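Local coordinates for stage II sporulation protein E (SpoIIE) (Moorella thermoacetica, PDB 3ZT9) that probably acts as a manganese-dependent PP2C-type protein phosphatase in signalling by the bacterial stressosome, at residues G7-D21 with G177-V191. Numbering follows the deposited sequence.
With MN (manganese (II) ion), chain C.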
# COMPACT_ATOMS: atom_id res chain seq x y z
N GLY A 7 9.13 -2.28 6.79
CA GLY A 7 8.59 -3.53 7.30
C GLY A 7 7.33 -3.90 6.52
O GLY A 7 6.50 -3.04 6.19
N ILE A 8 7.20 -5.20 6.23
CA ILE A 8 6.01 -5.73 5.56
C ILE A 8 5.41 -6.85 6.41
O ILE A 8 6.14 -7.72 6.88
CB ILE A 8 6.37 -6.33 4.20
CG1 ILE A 8 6.85 -5.23 3.25
CG2 ILE A 8 5.18 -7.07 3.60
CD1 ILE A 8 7.26 -5.77 1.86
N TYR A 9 4.08 -6.90 6.51
CA TYR A 9 3.40 -8.04 7.13
C TYR A 9 2.16 -8.37 6.35
O TYR A 9 1.42 -7.47 5.94
CB TYR A 9 2.97 -7.68 8.54
CG TYR A 9 2.12 -8.74 9.23
CD1 TYR A 9 2.72 -9.80 9.92
CD2 TYR A 9 0.71 -8.65 9.25
CE1 TYR A 9 1.95 -10.76 10.58
CE2 TYR A 9 -0.06 -9.62 9.93
CZ TYR A 9 0.57 -10.65 10.59
OH TYR A 9 -0.20 -11.60 11.26
N THR A 10 1.92 -9.65 6.11
CA THR A 10 0.62 -10.05 5.53
C THR A 10 0.14 -11.31 6.28
O THR A 10 0.96 -12.06 6.87
CB THR A 10 0.70 -10.43 4.00
OG1 THR A 10 1.53 -11.58 3.80
CG2 THR A 10 1.24 -9.26 3.16
N ARG A 11 -1.17 -11.51 6.28
CA ARG A 11 -1.76 -12.67 6.93
C ARG A 11 -3.05 -13.01 6.19
O ARG A 11 -3.91 -12.15 6.00
CB ARG A 11 -2.09 -12.39 8.41
CG ARG A 11 -2.54 -13.66 9.15
CD ARG A 11 -2.92 -13.39 10.60
NE ARG A 11 -4.06 -12.47 10.69
CZ ARG A 11 -4.35 -11.72 11.75
NH1 ARG A 11 -3.60 -11.79 12.84
NH2 ARG A 11 -5.40 -10.92 11.73
N ALA A 12 -3.19 -14.26 5.79
CA ALA A 12 -4.43 -14.68 5.13
C ALA A 12 -5.61 -14.66 6.10
O ALA A 12 -5.46 -14.97 7.28
CB ALA A 12 -4.28 -16.08 4.57
N ARG A 13 -6.79 -14.36 5.56
CA ARG A 13 -8.05 -14.64 6.23
C ARG A 13 -8.02 -16.03 6.86
O ARG A 13 -7.59 -17.00 6.23
CB ARG A 13 -9.22 -14.55 5.22
CG ARG A 13 -10.59 -14.95 5.83
CD ARG A 13 -11.65 -15.12 4.77
NE ARG A 13 -12.84 -15.76 5.31
CZ ARG A 13 -14.02 -15.16 5.44
NH1 ARG A 13 -14.18 -13.90 5.06
NH2 ARG A 13 -15.04 -15.83 5.94
N GLU A 14 -8.51 -16.13 8.08
CA GLU A 14 -8.55 -17.39 8.83
C GLU A 14 -9.16 -18.51 7.99
O GLU A 14 -10.21 -18.34 7.38
CB GLU A 14 -9.39 -17.16 10.07
CG GLU A 14 -9.42 -18.22 11.13
CD GLU A 14 -10.32 -17.74 12.24
OE1 GLU A 14 -11.18 -16.87 11.98
OE2 GLU A 14 -10.16 -18.21 13.37
N GLY A 15 -8.52 -19.67 7.96
CA GLY A 15 -9.02 -20.77 7.15
C GLY A 15 -8.59 -20.79 5.69
O GLY A 15 -8.76 -21.82 5.04
N GLU A 16 -8.05 -19.69 5.16
CA GLU A 16 -7.47 -19.70 3.80
C GLU A 16 -5.99 -20.13 3.81
O GLU A 16 -5.28 -19.97 4.80
CB GLU A 16 -7.59 -18.32 3.13
CG GLU A 16 -8.97 -17.70 3.19
CD GLU A 16 -10.03 -18.47 2.43
OE1 GLU A 16 -9.71 -19.12 1.40
OE2 GLU A 16 -11.21 -18.42 2.86
N ILE A 17 -5.53 -20.72 2.70
CA ILE A 17 -4.12 -21.06 2.58
C ILE A 17 -3.34 -20.09 1.70
O ILE A 17 -2.13 -20.24 1.57
CB ILE A 17 -3.91 -22.50 2.04
CG1 ILE A 17 -4.63 -22.68 0.70
CG2 ILE A 17 -4.38 -23.53 3.06
CD1 ILE A 17 -4.16 -23.92 -0.05
N ALA A 18 -4.01 -19.12 1.08
CA ALA A 18 -3.33 -18.07 0.32
C ALA A 18 -3.91 -16.73 0.72
O ALA A 18 -5.12 -16.60 0.94
CB ALA A 18 -3.49 -18.26 -1.20
N CYS A 19 -3.03 -15.76 0.88
CA CYS A 19 -3.43 -14.41 1.27
C CYS A 19 -3.88 -13.61 0.07
O CYS A 19 -3.14 -13.44 -0.89
CB CYS A 19 -2.27 -13.69 1.99
SG CYS A 19 -2.62 -11.99 2.48
N GLY A 20 -5.10 -13.08 0.13
CA GLY A 20 -5.63 -12.31 -0.99
C GLY A 20 -5.15 -10.88 -1.12
O GLY A 20 -5.56 -10.19 -2.04
N ASP A 21 -4.29 -10.42 -0.22
CA ASP A 21 -3.64 -9.12 -0.34
C ASP A 21 -2.18 -9.31 -0.80
O ASP A 21 -1.61 -10.38 -0.68
CB ASP A 21 -3.60 -8.37 1.02
CG ASP A 21 -4.96 -8.01 1.59
OD1 ASP A 21 -5.98 -8.06 0.88
OD2 ASP A 21 -4.97 -7.62 2.79
N GLY A 177 -0.21 -5.79 12.62
CA GLY A 177 -1.09 -6.76 11.97
C GLY A 177 -1.78 -7.67 12.98
O GLY A 177 -2.95 -7.97 12.84
N GLU A 178 -1.05 -8.10 14.00
CA GLU A 178 -1.57 -9.01 15.01
C GLU A 178 -2.56 -8.33 15.98
O GLU A 178 -3.60 -8.92 16.31
CB GLU A 178 -0.40 -9.67 15.79
CG GLU A 178 0.28 -10.69 14.94
CD GLU A 178 1.55 -11.24 15.53
OE1 GLU A 178 2.18 -10.54 16.33
OE2 GLU A 178 1.92 -12.35 15.14
N LYS A 179 -2.28 -7.10 16.37
CA LYS A 179 -3.16 -6.38 17.32
C LYS A 179 -4.41 -5.89 16.63
O LYS A 179 -5.48 -5.94 17.21
CB LYS A 179 -2.48 -5.14 17.92
CG LYS A 179 -1.53 -5.39 19.06
CD LYS A 179 -2.25 -5.95 20.28
CE LYS A 179 -1.27 -6.10 21.45
NZ LYS A 179 -1.84 -7.02 22.47
N TYR A 180 -4.25 -5.38 15.41
CA TYR A 180 -5.34 -4.64 14.76
C TYR A 180 -5.97 -5.35 13.58
O TYR A 180 -7.03 -4.95 13.10
CB TYR A 180 -4.82 -3.26 14.33
CG TYR A 180 -4.33 -2.49 15.52
CD1 TYR A 180 -5.23 -2.08 16.52
CD2 TYR A 180 -2.98 -2.20 15.69
CE1 TYR A 180 -4.78 -1.40 17.63
CE2 TYR A 180 -2.54 -1.50 16.80
CZ TYR A 180 -3.45 -1.13 17.75
OH TYR A 180 -3.00 -0.44 18.85
N GLY A 181 -5.34 -6.42 13.10
CA GLY A 181 -5.79 -7.13 11.90
C GLY A 181 -7.06 -7.93 12.17
O GLY A 181 -7.15 -8.63 13.17
N ARG A 182 -8.06 -7.83 11.30
CA ARG A 182 -9.24 -8.69 11.46
C ARG A 182 -8.90 -10.11 11.09
O ARG A 182 -8.12 -10.34 10.18
CB ARG A 182 -10.37 -8.23 10.52
CG ARG A 182 -10.80 -6.81 10.74
CD ARG A 182 -11.84 -6.45 9.71
NE ARG A 182 -13.03 -7.28 9.87
CZ ARG A 182 -14.26 -6.87 9.62
NH1 ARG A 182 -14.49 -5.65 9.17
NH2 ARG A 182 -15.28 -7.70 9.81
N ARG A 183 -9.48 -11.10 11.75
CA ARG A 183 -9.15 -12.46 11.35
C ARG A 183 -10.10 -12.94 10.23
O ARG A 183 -9.79 -13.90 9.50
CB ARG A 183 -9.05 -13.37 12.59
CG ARG A 183 -8.52 -14.78 12.31
CD ARG A 183 -6.99 -14.90 12.25
NE ARG A 183 -6.31 -14.46 13.47
CZ ARG A 183 -6.55 -14.96 14.68
NH1 ARG A 183 -7.44 -15.93 14.86
NH2 ARG A 183 -5.88 -14.50 15.72
N ASP A 184 -11.19 -12.20 9.99
CA ASP A 184 -12.11 -12.58 8.93
C ASP A 184 -11.79 -11.95 7.56
O ASP A 184 -12.55 -12.07 6.60
CB ASP A 184 -13.58 -12.31 9.35
CG ASP A 184 -13.92 -10.83 9.45
OD1 ASP A 184 -13.02 -9.99 9.38
OD2 ASP A 184 -15.10 -10.48 9.63
N ASP A 185 -10.62 -11.33 7.43
CA ASP A 185 -10.21 -10.83 6.14
C ASP A 185 -8.72 -10.98 6.08
O ASP A 185 -8.07 -11.14 7.12
CB ASP A 185 -10.62 -9.35 5.94
CG ASP A 185 -10.53 -8.92 4.46
OD1 ASP A 185 -10.47 -9.82 3.59
OD2 ASP A 185 -10.53 -7.71 4.16
N ASP A 186 -8.18 -10.94 4.87
CA ASP A 186 -6.73 -10.83 4.68
C ASP A 186 -6.21 -9.53 5.25
O ASP A 186 -6.93 -8.54 5.25
CB ASP A 186 -6.43 -10.87 3.19
CG ASP A 186 -6.94 -12.15 2.54
OD1 ASP A 186 -6.47 -13.21 2.93
OD2 ASP A 186 -7.77 -12.07 1.65
N VAL A 187 -4.96 -9.52 5.69
CA VAL A 187 -4.36 -8.31 6.28
C VAL A 187 -3.05 -8.04 5.56
O VAL A 187 -2.28 -8.97 5.28
CB VAL A 187 -4.15 -8.48 7.79
CG1 VAL A 187 -3.26 -7.36 8.36
CG2 VAL A 187 -5.53 -8.55 8.53
N ALA A 188 -2.76 -6.77 5.27
CA ALA A 188 -1.47 -6.42 4.71
C ALA A 188 -1.08 -5.05 5.27
O ALA A 188 -1.91 -4.15 5.31
CB ALA A 188 -1.55 -6.34 3.18
N VAL A 189 0.17 -4.90 5.66
CA VAL A 189 0.62 -3.64 6.24
C VAL A 189 2.04 -3.38 5.82
O VAL A 189 2.86 -4.30 5.90
CB VAL A 189 0.69 -3.70 7.79
CG1 VAL A 189 0.93 -2.26 8.35
CG2 VAL A 189 -0.57 -4.31 8.37
N ILE A 190 2.35 -2.12 5.47
CA ILE A 190 3.74 -1.69 5.26
C ILE A 190 4.01 -0.47 6.15
O ILE A 190 3.15 0.40 6.26
CB ILE A 190 3.97 -1.23 3.79
CG1 ILE A 190 3.80 -2.44 2.86
CG2 ILE A 190 5.35 -0.66 3.62
CD1 ILE A 190 3.91 -2.04 1.36
N VAL A 191 5.16 -0.42 6.82
CA VAL A 191 5.60 0.82 7.47
C VAL A 191 6.99 1.11 6.92
O VAL A 191 7.79 0.19 6.85
CB VAL A 191 5.69 0.63 8.99
CG1 VAL A 191 6.45 1.81 9.62
CG2 VAL A 191 4.25 0.47 9.61
MN MN C . -9.92 -6.72 2.30
O HOH W 1 0.85 -13.38 12.84
O HOH W 2 -6.31 -12.45 9.05
O HOH W 3 -5.55 -10.25 14.89
O HOH W 4 -7.48 -15.41 1.59
O HOH W 5 -7.95 -7.50 2.88
O HOH W 6 -7.88 -9.89 0.12
O HOH W 7 -10.56 -8.60 1.30
O HOH W 8 -11.94 -6.33 1.42
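Arg-11 reaches from the edge strand 7-11 to the end of helix 177-180: with CG anti to the backbone N (chi1 -172°) the chain runs out from the strand, and a bend at chi3 (62°) turns the guanidinium to the carbonyls of Gly-181 and Arg-182. NH2 makes weak hydrogen bonds to both oxygens, each 3.2 Å away, while NE of Arg-183 sits 3.8 Å above the plane, over its centre. The two guanidinium planes are nearly perpendicular. Glu-14 OE2 lies at the edge of the Arg-183 guanidinium in a long salt bridge to NH1 (3.8 Å); this carboxylate and the carbonyls probably offset the like charges. Glu-14 N also donates to Arg-183 O (2.9 Å).

Asp-186 illustrates how one carboxylate oxygen can tie down a loop. Its OD1 receives Arg-13 N at 2.9 Å and Gly-20 N at 3.1 Å, from opposite faces of the carboxylate, thereby drawing both ends of the 13-20 loop together. Cutting this side chain back to an alanine is likely to leave both amides without their shared acceptor and let the loop shift. The adjoining Asp-185 binds manganese through OD2 (2.2 Å), together with Asp-38 and Asp-150.

Antiparallel pairing joins strands 7-11 and 187-191. Tyr-9 CE2 comes obliquely to Gly-177 CA (3.7 Å), beside Val-173 and Arg-174 of helix 169-180; on the other sheet face, Ile-8, Thr-10 and Ala-188 pack against strand 21-28, within the PP2C-type beta sandwich.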